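Alpha/beta hydrolase (Streptomyces albidoflavus, PDB 6KSU) probably acts as a stand-alone peptide cyclase of the penicillin-binding-protein type, closing non-ribosomal peptides into macrolactams by heterochiral coupling. Local coordinates at residues D193-M198 / H214-G219; S383-P388 / S426-D431. All blocks are in the same frame, centred on the assembly; numbering follows the deposited sequence.

Overall arrangement
Both interactions are surface contacts, each with a single buried residue among those that touch, and they share no helix or strand. Their centres lie about 50 Å apart, on opposite sides of the chain's centre. Interaction 1 belongs to the beta-lactamase-like part, where the start of helix 194-206 meets the loop that follows it; side chains do the work, through an indole, a proline and an arginine held by its own loop. Interaction 2 belongs to the C-terminal barrel, where the loop 383-388 crosses the end of strand 420-427. There the backbone carries the contact, through a direct hydrogen bond and a water bridge, with leucine, histidine and glutamate side chains filling in around them.

Interaction 1: D193-M198 / H214-G219; sequences DWWTAM and HDPRPG
Arg-217 lays the flat of its guanidinium over Trp-195 CB, the beta carbon 3.6 Å above the centre of the group, instead of stacking on the indole. Its own loop holds it there: NE and NH2 grip Asp-215 side-on, NE giving a nearly straight bond to the syn lone pair of OD1 and NH2 a salt bridge of 2.6 Å to OD2. Asp-215 OD1 also accepts from Arg-217 N, an Asx turn, and this carboxylate lies almost parallel to the indole plane. With its chain bent at chi3 (-60°), Arg-217 carries NH1 to Thr-196 OG1, a weak bond of 3.3 Å made at the guanidinium edge. Asp-193, the N-cap of this helix, accepts from Thr-196 N through OD1 at 2.8 Å. One indole face receives Pro-216 CD in a CH-pi contact, 3.6 Å from the six-membered ring centroid. Meanwhile Trp-195 NE1 donates to a lone pair of His-214 O at 3.0 Å, a bent bond (138°) with the oxygen tilted from the ring plane. The indole also meets the ring of Phe-212 and, in helix 252-255, Ala-252; neighbouring Trp-194 and Met-198 pack on helix 85-98, and the loop 214-219 lies against the first turn of helix 194-206, at the surface.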
ATOM      1  N   ASP A 193      17.190  -6.284  14.039  1.00 34.37           N
ATOM      2  CA  ASP A 193      15.971  -6.746  13.394  1.00 32.21           C
ATOM      3  C   ASP A 193      15.097  -5.558  12.979  1.00 31.66           C
ATOM      4  O   ASP A 193      15.267  -4.423  13.453  1.00 27.64           O
ATOM      5  CB  ASP A 193      15.209  -7.679  14.326  1.00 31.11           C
ATOM      6  CG  ASP A 193      14.639  -6.957  15.539  1.00 35.83           C
ATOM      7  OD1 ASP A 193      13.585  -6.297  15.398  1.00 34.78           O
ATOM      8  OD2 ASP A 193      15.237  -7.048  16.637  1.00 40.01           O
ATOM      9  N   TRP A 194      14.146  -5.831  12.077  1.00 27.67           N
ATOM     10  CA  TRP A 194      13.333  -4.754  11.513  1.00 28.56           C
ATOM     11  C   TRP A 194      12.585  -3.973  12.592  1.00 23.85           C
ATOM     12  O   TRP A 194      12.514  -2.743  12.527  1.00 26.33           O
ATOM     13  CB  TRP A 194      12.337  -5.306  10.479  1.00 24.04           C
ATOM     14  CG  TRP A 194      11.342  -4.270  10.041  1.00 20.63           C
ATOM     15  CD1 TRP A 194      11.515  -3.335   9.067  1.00 22.89           C
ATOM     16  CD2 TRP A 194      10.018  -4.053  10.578  1.00 25.02           C
ATOM     17  NE1 TRP A 194      10.377  -2.548   8.948  1.00 19.63           N
ATOM     18  CE2 TRP A 194       9.448  -2.972   9.863  1.00 19.76           C
ATOM     19  CE3 TRP A 194       9.258  -4.682  11.575  1.00 24.19           C
ATOM     20  CZ2 TRP A 194       8.174  -2.490  10.128  1.00 21.97           C
ATOM     21  CZ3 TRP A 194       7.992  -4.203  11.845  1.00 23.48           C
ATOM     22  CH2 TRP A 194       7.451  -3.122  11.114  1.00 25.36           C
ATOM     23  N   TRP A 195      12.004  -4.665  13.579  1.00 22.25           N
ATOM     24  CA  TRP A 195      11.302  -3.972  14.666  1.00 28.13           C
ATOM     25  C   TRP A 195      12.231  -3.013  15.407  1.00 27.48           C
ATOM     26  O   TRP A 195      11.923  -1.822  15.566  1.00 25.17           O
ATOM     27  CB  TRP A 195      10.716  -4.977  15.659  1.00 27.12           C
ATOM     28  CG  TRP A 195       9.554  -5.786  15.176  1.00 27.25           C
ATOM     29  CD1 TRP A 195       8.238  -5.581  15.470  1.00 29.64           C
ATOM     30  CD2 TRP A 195       9.602  -6.965  14.356  1.00 28.12           C
ATOM     31  NE1 TRP A 195       7.463  -6.542  14.866  1.00 30.13           N
ATOM     32  CE2 TRP A 195       8.273  -7.403  14.177  1.00 26.67           C
ATOM     33  CE3 TRP A 195      10.636  -7.682  13.746  1.00 31.92           C
ATOM     34  CZ2 TRP A 195       7.952  -8.532  13.430  1.00 29.30           C
ATOM     35  CZ3 TRP A 195      10.314  -8.806  12.992  1.00 30.84           C
ATOM     36  CH2 TRP A 195       8.981  -9.215  12.839  1.00 31.90           C
ATOM     37  N   THR A 196      13.369  -3.527  15.885  1.00 26.38           N
ATOM     38  CA  THR A 196      14.281  -2.703  16.665  1.00 25.84           C
ATOM     39  C   THR A 196      14.748  -1.504  15.853  1.00 24.83           C
ATOM     40  O   THR A 196      14.778  -0.377  16.357  1.00 24.08           O
ATOM     41  CB  THR A 196      15.473  -3.541  17.134  1.00 28.99           C
ATOM     42  OG1 THR A 196      14.998  -4.653  17.901  1.00 30.19           O
ATOM     43  CG2 THR A 196      16.430  -2.714  17.979  1.00 28.36           C
ATOM     44  N   ALA A 197      15.084  -1.723  14.586  1.00 26.83           N
ATOM     45  CA  ALA A 197      15.576  -0.638  13.748  1.00 22.52           C
ATOM     46  C   ALA A 197      14.471   0.364  13.439  1.00 24.49           C
ATOM     47  O   ALA A 197      14.698   1.580  13.491  1.00 17.61           O
ATOM     48  CB  ALA A 197      16.166  -1.216  12.459  1.00 25.42           C
ATOM     49  N   MET A 198      13.266  -0.125  13.104  1.00 18.28           N
ATOM     50  CA  MET A 198      12.136   0.775  12.898  1.00 19.57           C
ATOM     51  C   MET A 198      11.906   1.654  14.127  1.00 20.86           C
ATOM     52  O   MET A 198      11.740   2.878  14.021  1.00 19.43           O
ATOM     53  CB  MET A 198      10.882  -0.048  12.563  1.00 24.11           C
ATOM     54  CG  MET A 198       9.617   0.740  12.340  1.00 17.54           C
ATOM     55  SD  MET A 198       9.726   1.979  11.027  1.00 21.70           S
ATOM     56  CE  MET A 198       9.619   1.004   9.531  1.00 25.90           C
ATOM     57  N   HIS A 214       2.127  -7.776  15.408  1.00 28.51           N
ATOM     58  CA  HIS A 214       2.815  -8.805  16.180  1.00 28.58           C
ATOM     59  C   HIS A 214       4.243  -8.377  16.442  1.00 30.71           C
ATOM     60  O   HIS A 214       4.982  -8.061  15.501  1.00 32.67           O
ATOM     61  CB  HIS A 214       2.821 -10.151  15.446  1.00 32.68           C
ATOM     62  CG  HIS A 214       1.470 -10.591  14.982  1.00 38.79           C
ATOM     63  ND1 HIS A 214       0.480 -10.992  15.856  1.00 39.65           N
ATOM     64  CD2 HIS A 214       0.945 -10.699  13.736  1.00 35.95           C
ATOM     65  CE1 HIS A 214      -0.598 -11.328  15.167  1.00 39.00           C
ATOM     66  NE2 HIS A 214      -0.342 -11.160  13.880  1.00 37.65           N
ATOM     67  N   ASP A 215       4.637  -8.411  17.708  1.00 32.19           N
ATOM     68  CA  ASP A 215       6.012  -8.136  18.115  1.00 32.06           C
ATOM     69  C   ASP A 215       6.630  -9.414  18.667  1.00 32.09           C
ATOM     70  O   ASP A 215       6.292  -9.823  19.795  1.00 33.71           O
ATOM     71  CB  ASP A 215       6.046  -7.016  19.155  1.00 27.83           C
ATOM     72  CG  ASP A 215       7.446  -6.494  19.413  1.00 28.90           C
ATOM     73  OD1 ASP A 215       8.408  -7.174  19.013  1.00 27.96           O
ATOM     74  OD2 ASP A 215       7.594  -5.421  20.054  1.00 32.73           O
ATOM     75  N   PRO A 216       7.521 -10.084  17.932  1.00 36.94           N
ATOM     76  CA  PRO A 216       8.113 -11.339  18.425  1.00 34.79           C
ATOM     77  C   PRO A 216       9.246 -11.153  19.422  1.00 32.02           C
ATOM     78  O   PRO A 216       9.833 -12.154  19.844  1.00 37.66           O
ATOM     79  CB  PRO A 216       8.631 -12.001  17.137  1.00 30.87           C
ATOM     80  CG  PRO A 216       8.963 -10.846  16.246  1.00 37.02           C
ATOM     81  CD  PRO A 216       8.020  -9.716  16.597  1.00 33.04           C
ATOM     82  N   ARG A 217       9.581  -9.926  19.802  1.00 31.20           N
ATOM     83  CA  ARG A 217      10.683  -9.807  20.750  1.00 35.48           C
ATOM     84  C   ARG A 217      10.156  -9.842  22.179  1.00 38.17           C
ATOM     85  O   ARG A 217       9.047  -9.368  22.448  1.00 40.10           O
ATOM     86  CB  ARG A 217      11.451  -8.504  20.527  1.00 32.80           C
ATOM     87  CG  ARG A 217      11.893  -8.236  19.092  1.00 27.65           C
ATOM     88  CD  ARG A 217      12.166  -6.750  18.885  1.00 30.60           C
ATOM     89  NE  ARG A 217      10.966  -5.959  19.162  1.00 26.47           N
ATOM     90  CZ  ARG A 217      10.940  -4.640  19.322  1.00 26.52           C
ATOM     91  NH1 ARG A 217      12.065  -3.933  19.253  1.00 25.40           N
ATOM     92  NH2 ARG A 217       9.780  -4.031  19.563  1.00 24.87           N
ATOM     93  N   PRO A 218      10.897 -10.418  23.130  1.00 41.20           N
ATOM     94  CA  PRO A 218      10.488 -10.237  24.534  1.00 43.86           C
ATOM     95  C   PRO A 218      10.448  -8.768  24.886  1.00 43.05           C
ATOM     96  O   PRO A 218       9.397  -8.257  25.288  1.00 38.52           O
ATOM     97  CB  PRO A 218      11.553 -11.012  25.319  1.00 41.89           C
ATOM     98  CG  PRO A 218      12.724 -11.078  24.404  1.00 45.32           C
ATOM     99  CD  PRO A 218      12.181 -11.125  23.009  1.00 39.06           C
ATOM    100  N   GLY A 219      11.555  -8.063  24.658  1.00 50.11           N
ATOM    101  CA  GLY A 219      11.566  -6.618  24.797  1.00 53.36           C
ATOM    102  C   GLY A 219      11.656  -6.219  26.246  1.00 56.57           C
ATOM    103  O   GLY A 219      12.464  -6.762  27.009  1.00 56.60           O
TER

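Interaction 2: S383-P388 / S426-D431; sequences SAPLAP and SLHEDD
Ser-426, next to last in strand 420-427, pairs through its backbone with Val-434, placing this corner at the hairpin between strands 420-427 and 432-437; its CB just reaches Pro-385 CB, at 4.5 Å. Leu-427 provides the main backbone link: its carbonyl oxygen takes a short, fairly straight hydrogen bond from Leu-386 N (2.6 Å, 165°), with the donor tilted from the carbonyl plane. The same oxygen receives a CA-H...O contact from Pro-385 CA at 3.2 Å. On the other polar group of this residue, one water accepts from Leu-427 N and donates to Leu-386 O at 2.9 Å, so a water-mediated link between the same two residues stands beside the direct bond. The two leucines touch through their CB atoms. His-428 starts out away from the loop, but its ring returns to it: with CG beside the backbone N (chi1 -81°), the imidazole presents its CD2 edge to Ser-383 O, 3.2 Å away, while Pro-385 CA lies over one face. The carbonyl oxygen of His-428 meets Leu-386 CD1. Glu-429 then stretches out beyond CG, crossing Leu-386 at about a right angle; its CG lies 4.0 Å from Leu-386 CD2, and OE2 comes to 3.3 Å from Ser-383 CB. Beyond the contact, Asp-431 forms a salt bridge with Arg-451. The arrangement is that of an irregular linker, leading from helix 355-365 to strand 394-398, laid against a hairpin of a closed eight-stranded antiparallel beta-barrel.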
ATOM      1  N   SER A 383     -12.602   2.198 -27.659  1.00 65.79           N
ATOM      2  CA  SER A 383     -12.761   1.449 -28.889  1.00 59.37           C
ATOM      3  C   SER A 383     -13.671   0.239 -28.698  1.00 56.11           C
ATOM      4  O   SER A 383     -14.036  -0.141 -27.582  1.00 53.89           O
ATOM      5  CB  SER A 383     -11.396   0.992 -29.390  1.00 58.98           C
ATOM      6  OG  SER A 383     -10.792   0.134 -28.435  1.00 62.35           O
ATOM      7  N   ALA A 384     -14.032  -0.368 -29.829  1.00 53.38           N
ATOM      8  CA  ALA A 384     -14.788  -1.602 -29.901  1.00 50.22           C
ATOM      9  C   ALA A 384     -13.879  -2.789 -29.598  1.00 46.11           C
ATOM     10  O   ALA A 384     -12.666  -2.710 -29.794  1.00 56.87           O
ATOM     11  CB  ALA A 384     -15.402  -1.758 -31.288  1.00 46.96           C
ATOM     12  N   PRO A 385     -14.436  -3.892 -29.102  1.00 39.64           N
ATOM     13  CA  PRO A 385     -13.604  -5.059 -28.786  1.00 40.85           C
ATOM     14  C   PRO A 385     -12.872  -5.566 -30.018  1.00 45.05           C
ATOM     15  O   PRO A 385     -13.426  -5.607 -31.116  1.00 43.51           O
ATOM     16  CB  PRO A 385     -14.613  -6.096 -28.283  1.00 36.43           C
ATOM     17  CG  PRO A 385     -15.818  -5.318 -27.900  1.00 39.91           C
ATOM     18  CD  PRO A 385     -15.854  -4.127 -28.796  1.00 36.91           C
ATOM     19  N   LEU A 386     -11.615  -5.956 -29.826  1.00 35.96           N
ATOM     20  CA  LEU A 386     -10.853  -6.530 -30.918  1.00 37.11           C
ATOM     21  C   LEU A 386     -11.287  -7.970 -31.179  1.00 41.96           C
ATOM     22  O   LEU A 386     -11.973  -8.604 -30.370  1.00 39.75           O
ATOM     23  CB  LEU A 386      -9.356  -6.504 -30.622  1.00 36.59           C
ATOM     24  CG  LEU A 386      -8.760  -5.202 -30.118  1.00 41.35           C
ATOM     25  CD1 LEU A 386      -7.367  -5.461 -29.591  1.00 37.80           C
ATOM     26  CD2 LEU A 386      -8.775  -4.161 -31.220  1.00 44.33           C
ATOM     27  N   ALA A 387     -10.858  -8.476 -32.333  1.00 40.60           N
ATOM     28  CA  ALA A 387     -11.050  -9.875 -32.674  1.00 43.35           C
ATOM     29  C   ALA A 387     -10.393 -10.764 -31.623  1.00 40.23           C
ATOM     30  O   ALA A 387      -9.284 -10.473 -31.163  1.00 43.94           O
ATOM     31  CB  ALA A 387     -10.456 -10.173 -34.052  1.00 44.62           C
ATOM     32  N   PRO A 388     -11.047 -11.844 -31.209  1.00 41.18           N
ATOM     33  CA  PRO A 388     -10.453 -12.704 -30.179  1.00 43.69           C
ATOM     34  C   PRO A 388      -9.174 -13.337 -30.707  1.00 49.01           C
ATOM     35  O   PRO A 388      -9.196 -14.085 -31.683  1.00 54.61           O
ATOM     36  CB  PRO A 388     -11.543 -13.745 -29.901  1.00 45.98           C
ATOM     37  CG  PRO A 388     -12.482 -13.672 -31.074  1.00 45.68           C
ATOM     38  CD  PRO A 388     -12.349 -12.329 -31.702  1.00 40.01           C
ATOM     39  N   SER A 426     -13.102  -9.236 -22.990  1.00 27.00           N
ATOM     40  CA  SER A 426     -13.092  -8.352 -24.146  1.00 26.83           C
ATOM     41  C   SER A 426     -11.699  -7.778 -24.305  1.00 29.27           C
ATOM     42  O   SER A 426     -11.164  -7.179 -23.363  1.00 27.64           O
ATOM     43  CB  SER A 426     -14.090  -7.209 -24.006  1.00 25.50           C
ATOM     44  OG  SER A 426     -15.398  -7.686 -24.084  1.00 31.25           O
ATOM     45  N   LEU A 427     -11.118  -7.971 -25.487  1.00 30.92           N
ATOM     46  CA  LEU A 427      -9.809  -7.419 -25.812  1.00 31.09           C
ATOM     47  C   LEU A 427      -9.988  -6.063 -26.476  1.00 34.98           C
ATOM     48  O   LEU A 427     -10.841  -5.909 -27.357  1.00 37.43           O
ATOM     49  CB  LEU A 427      -9.046  -8.362 -26.738  1.00 32.07           C
ATOM     50  CG  LEU A 427      -8.561  -9.675 -26.124  1.00 31.55           C
ATOM     51  CD1 LEU A 427      -7.640 -10.378 -27.078  1.00 39.92           C
ATOM     52  CD2 LEU A 427      -7.870  -9.421 -24.786  1.00 31.59           C
ATOM     53  N   HIS A 428      -9.191  -5.085 -26.050  1.00 31.96           N
ATOM     54  CA  HIS A 428      -9.323  -3.703 -26.499  1.00 33.98           C
ATOM     55  C   HIS A 428      -7.970  -3.192 -26.968  1.00 32.05           C
ATOM     56  O   HIS A 428      -6.949  -3.874 -26.849  1.00 26.94           O
ATOM     57  CB  HIS A 428      -9.883  -2.807 -25.384  1.00 32.66           C
ATOM     58  CG  HIS A 428     -11.368  -2.896 -25.240  1.00 28.58           C
ATOM     59  ND1 HIS A 428     -11.976  -3.717 -24.315  1.00 32.01           N
ATOM     60  CD2 HIS A 428     -12.369  -2.301 -25.929  1.00 36.00           C
ATOM     61  CE1 HIS A 428     -13.287  -3.607 -24.424  1.00 31.20           C
ATOM     62  NE2 HIS A 428     -13.552  -2.763 -25.406  1.00 35.26           N
ATOM     63  N   GLU A 429      -7.967  -1.967 -27.488  1.00 34.61           N
ATOM     64  CA  GLU A 429      -6.746  -1.373 -28.014  1.00 39.41           C
ATOM     65  C   GLU A 429      -5.789  -1.010 -26.882  1.00 39.44           C
ATOM     66  O   GLU A 429      -6.169  -0.930 -25.709  1.00 37.77           O
ATOM     67  CB  GLU A 429      -7.075  -0.143 -28.862  1.00 42.07           C
ATOM     68  CG  GLU A 429      -7.530  -0.510 -30.293  1.00 50.25           C
ATOM     69  CD  GLU A 429      -7.836   0.700 -31.169  1.00 53.23           C
ATOM     70  OE1 GLU A 429      -6.909   1.498 -31.435  1.00 56.31           O
ATOM     71  OE2 GLU A 429      -9.000   0.843 -31.608  1.00 53.84           O
ATOM     72  N   ASP A 430      -4.526  -0.798 -27.252  1.00 35.27           N
ATOM     73  CA  ASP A 430      -3.444  -0.538 -26.302  1.00 38.73           C
ATOM     74  C   ASP A 430      -3.239  -1.710 -25.340  1.00 38.17           C
ATOM     75  O   ASP A 430      -2.729  -1.530 -24.225  1.00 41.62           O
ATOM     76  CB  ASP A 430      -3.672   0.764 -25.526  1.00 39.96           C
ATOM     77  CG  ASP A 430      -3.701   1.988 -26.432  1.00 49.77           C
ATOM     78  OD1 ASP A 430      -2.887   2.055 -27.388  1.00 50.09           O
ATOM     79  OD2 ASP A 430      -4.548   2.882 -26.193  1.00 49.85           O
ATOM     80  N   ASP A 431      -3.621  -2.915 -25.778  1.00 27.42           N
ATOM     81  CA  ASP A 431      -3.501  -4.151 -25.000  1.00 29.23           C
ATOM     82  C   ASP A 431      -4.342  -4.105 -23.718  1.00 33.17           C
ATOM     83  O   ASP A 431      -4.047  -4.805 -22.748  1.00 25.55           O
ATOM     84  CB  ASP A 431      -2.030  -4.473 -24.659  1.00 35.95           C
ATOM     85  CG  ASP A 431      -1.264  -5.160 -25.819  1.00 38.42           C
ATOM     86  OD1 ASP A 431      -0.013  -5.105 -25.816  1.00 42.98           O
ATOM     87  OD2 ASP A 431      -1.889  -5.755 -26.725  1.00 38.49           O
TER
HETATM   88  O   HOH W   1     -12.393  -9.239 -27.560  1.00 31.67           O